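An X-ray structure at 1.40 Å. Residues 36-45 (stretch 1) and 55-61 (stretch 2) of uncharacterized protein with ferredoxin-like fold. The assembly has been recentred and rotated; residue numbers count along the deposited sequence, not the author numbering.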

# COMPACT_ATOMS: atom_id res chain seq x y z
N LEU A 36 0.01 -17.61 3.64
CA LEU A 36 -0.72 -16.34 3.56
C LEU A 36 -0.37 -15.57 2.28
O LEU A 36 -1.23 -14.97 1.63
CB LEU A 36 -0.48 -15.48 4.78
CG LEU A 36 -1.26 -14.15 4.80
CD1 LEU A 36 -2.77 -14.30 4.62
CD2 LEU A 36 -0.91 -13.33 6.07
N ARG A 37 0.88 -15.67 1.88
CA ARG A 37 1.29 -14.98 0.65
C ARG A 37 0.53 -15.55 -0.53
O ARG A 37 0.07 -14.85 -1.39
CB ARG A 37 2.81 -15.05 0.40
CG ARG A 37 3.64 -14.33 1.43
CD ARG A 37 5.13 -14.35 1.08
NE ARG A 37 5.94 -13.85 2.17
CZ ARG A 37 6.51 -14.58 3.12
NH1 ARG A 37 6.52 -15.89 3.08
NH2 ARG A 37 7.11 -13.96 4.11
N GLN A 38 0.45 -16.87 -0.57
CA GLN A 38 -0.26 -17.54 -1.65
C GLN A 38 -1.73 -17.15 -1.69
O GLN A 38 -2.30 -16.88 -2.73
CB GLN A 38 -0.10 -19.09 -1.57
CG GLN A 38 -0.85 -19.78 -2.70
CD GLN A 38 -0.93 -21.27 -2.64
OE1 GLN A 38 -1.20 -21.86 -1.59
NE2 GLN A 38 -0.76 -21.89 -3.80
N LEU A 39 -2.33 -17.12 -0.51
CA LEU A 39 -3.75 -16.73 -0.38
C LEU A 39 -3.99 -15.30 -0.85
O LEU A 39 -4.94 -15.02 -1.58
CB LEU A 39 -4.20 -16.89 1.06
CG LEU A 39 -5.64 -16.47 1.39
CD1 LEU A 39 -6.69 -17.24 0.59
CD2 LEU A 39 -5.86 -16.64 2.92
N LEU A 40 -3.09 -14.40 -0.44
CA LEU A 40 -3.21 -13.00 -0.81
C LEU A 40 -3.10 -12.78 -2.33
O LEU A 40 -3.85 -12.04 -2.93
CB LEU A 40 -2.21 -12.12 -0.04
CG LEU A 40 -2.48 -11.90 1.44
CD1 LEU A 40 -1.28 -11.26 2.13
CD2 LEU A 40 -3.77 -11.04 1.63
N VAL A 41 -2.15 -13.47 -2.94
CA VAL A 41 -1.95 -13.35 -4.39
C VAL A 41 -3.20 -13.87 -5.11
O VAL A 41 -3.65 -13.28 -6.10
CB VAL A 41 -0.64 -14.08 -4.81
CG1 VAL A 41 -0.58 -14.27 -6.32
CG2 VAL A 41 0.57 -13.29 -4.28
N HIS A 42 -3.78 -14.94 -4.58
CA HIS A 42 -4.99 -15.54 -5.17
C HIS A 42 -6.17 -14.58 -5.08
O HIS A 42 -6.88 -14.35 -6.07
CB HIS A 42 -5.34 -16.88 -4.55
CG HIS A 42 -6.61 -17.47 -5.07
ND1 HIS A 42 -7.85 -17.10 -4.59
CD2 HIS A 42 -6.82 -18.38 -6.05
CE1 HIS A 42 -8.78 -17.77 -5.26
NE2 HIS A 42 -8.18 -18.55 -6.15
N ILE A 43 -6.34 -14.00 -3.90
CA ILE A 43 -7.44 -13.04 -3.65
C ILE A 43 -7.30 -11.82 -4.57
O ILE A 43 -8.25 -11.32 -5.15
CB ILE A 43 -7.46 -12.60 -2.17
CG1 ILE A 43 -7.85 -13.79 -1.26
CG2 ILE A 43 -8.42 -11.43 -1.96
CD1 ILE A 43 -7.31 -13.61 0.23
N ALA A 44 -6.07 -11.35 -4.73
CA ALA A 44 -5.83 -10.19 -5.59
C ALA A 44 -6.17 -10.47 -7.05
O ALA A 44 -6.77 -9.65 -7.71
CB ALA A 44 -4.35 -9.69 -5.43
N GLN A 45 -5.79 -11.65 -7.53
CA GLN A 45 -6.01 -12.02 -8.93
C GLN A 45 -7.53 -12.04 -9.21
O GLN A 45 -7.97 -11.60 -10.25
CB GLN A 45 -5.38 -13.39 -9.22
N LEU A 55 -7.98 -0.88 -8.44
CA LEU A 55 -6.65 -1.29 -7.97
C LEU A 55 -6.82 -2.27 -6.81
O LEU A 55 -7.65 -2.07 -5.94
CB LEU A 55 -5.86 -0.10 -7.43
CG LEU A 55 -4.40 -0.37 -7.07
CD1 LEU A 55 -3.54 -0.65 -8.30
CD2 LEU A 55 -3.85 0.82 -6.28
N TYR A 56 -6.03 -3.31 -6.82
CA TYR A 56 -5.97 -4.26 -5.68
C TYR A 56 -4.57 -4.85 -5.65
O TYR A 56 -4.19 -5.64 -6.49
CB TYR A 56 -7.02 -5.36 -5.81
CG TYR A 56 -7.30 -6.09 -4.53
CD1 TYR A 56 -6.46 -7.05 -4.06
CD2 TYR A 56 -8.47 -5.89 -3.82
CE1 TYR A 56 -6.71 -7.73 -2.89
CE2 TYR A 56 -8.75 -6.57 -2.68
CZ TYR A 56 -7.88 -7.51 -2.20
OH TYR A 56 -8.07 -8.23 -1.05
N LEU A 57 -3.80 -4.39 -4.69
CA LEU A 57 -2.42 -4.82 -4.49
C LEU A 57 -2.23 -5.43 -3.11
O LEU A 57 -2.75 -4.96 -2.10
CB LEU A 57 -1.47 -3.62 -4.58
CG LEU A 57 -1.43 -2.83 -5.86
CD1 LEU A 57 -0.57 -1.56 -5.69
CD2 LEU A 57 -0.95 -3.68 -7.00
N VAL A 58 -1.48 -6.52 -3.10
CA VAL A 58 -1.11 -7.19 -1.88
C VAL A 58 0.42 -7.15 -1.80
O VAL A 58 1.11 -7.44 -2.78
CB VAL A 58 -1.65 -8.61 -1.78
CG1 VAL A 58 -3.19 -8.58 -1.65
CG2 VAL A 58 -1.23 -9.58 -2.98
N SER A 59 0.95 -6.70 -0.66
CA SER A 59 2.40 -6.44 -0.54
C SER A 59 2.90 -6.79 0.84
O SER A 59 2.14 -6.91 1.78
CB SER A 59 2.70 -4.98 -0.94
OG SER A 59 2.07 -4.04 -0.05
N GLU A 60 4.21 -6.90 0.94
CA GLU A 60 4.88 -7.24 2.19
C GLU A 60 5.80 -6.12 2.63
O GLU A 60 6.58 -5.59 1.84
CB GLU A 60 5.67 -8.55 2.05
CG GLU A 60 6.18 -9.09 3.36
CD GLU A 60 6.70 -10.52 3.30
OE1 GLU A 60 6.64 -11.11 2.21
OE2 GLU A 60 7.12 -11.06 4.38
N ASP A 61 5.64 -5.74 3.88
CA ASP A 61 6.36 -4.64 4.51
C ASP A 61 7.85 -4.92 4.50
O ASP A 61 8.28 -5.92 5.09
CB ASP A 61 5.82 -4.46 5.96
CG ASP A 61 6.32 -3.20 6.63
OD1 ASP A 61 7.37 -2.70 6.23
OD2 ASP A 61 5.66 -2.77 7.59

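The most specific link between the helix, residues 36-45, and the strand, residues 55-61, is a bidentate salt bridge between Arg37 and Glu60. Arg37 NE donates to Glu60 OE1 at 2.8 Å and Arg37 NH2 donates to Glu60 OE2 at 2.9 Å, with N-H...O angles of 170° and 174°. The carboxylate lies at the edge of the guanidinium, near its plane, so two nearly parallel donors meet two acceptors in the arrangement that favours charge pairing and hydrogen bonding together. Each side chain has the length to reach its partner. The CA-to-CB bond of Arg37 points sideways to the strand, but an m, t, t sequence of chi1 to chi3 carries the guanidinium nearer; Glu60 points toward the helix and is extended, with chi1 and chi2 both t. Glu60 OE2 is also hydrogen-bonded elsewhere in the structure.

Beyond this pair the contact is apolar. Helix and strand run nearly antiparallel, at 171°, and their axes approach to 8.1 Å. Alternation along the strand turns Tyr56, Val58 and Glu60 toward the helix, while Leu57 and Ser59 point away.

Val58, buried and with 80 Å² covered by the helix, occupies the middle of the contact. Val58 CA lies 6.3 Å from Leu40 CA, and Val58 CB lies 4.0 Å from Leu40 CB. With chi1 at -67°, Val58 places CG2 against the helix: Val58 CG2 lies 3.6 Å from Leu40 O, 4.0 Å from Ala44 CB and 4.3 Å from Val41 CG2. A compact, branched side chain thus touches successive turns of the helix. Leu40 O is already engaged by Ala44 N at 2.9 Å within the helix, so its approach to the methyl does not leave it without a polar partner.

Ala44 lies against Tyr56, where the backbones come closer still, Ala44 CA being 5.9 Å from Tyr56 CA. The small side chain suits this narrow gap: Ala44 CB is 3.6 Å and Ala44 CA 3.5 Å from Tyr56 CD1, so the ring packs against backbone as well as methyl. The tyrosine, with chi1 t, extends to Ile43, whose CG2 lies 4.0 Å from Tyr56 CZ and 3.3 Å from Tyr56 OH. The latter is a close van der Waals contact; the hydroxyl of this buried residue is hydrogen-bonded elsewhere in the structure, so its polar group is satisfied. Altogether the two stretches bury 368 Å², summed over both sides.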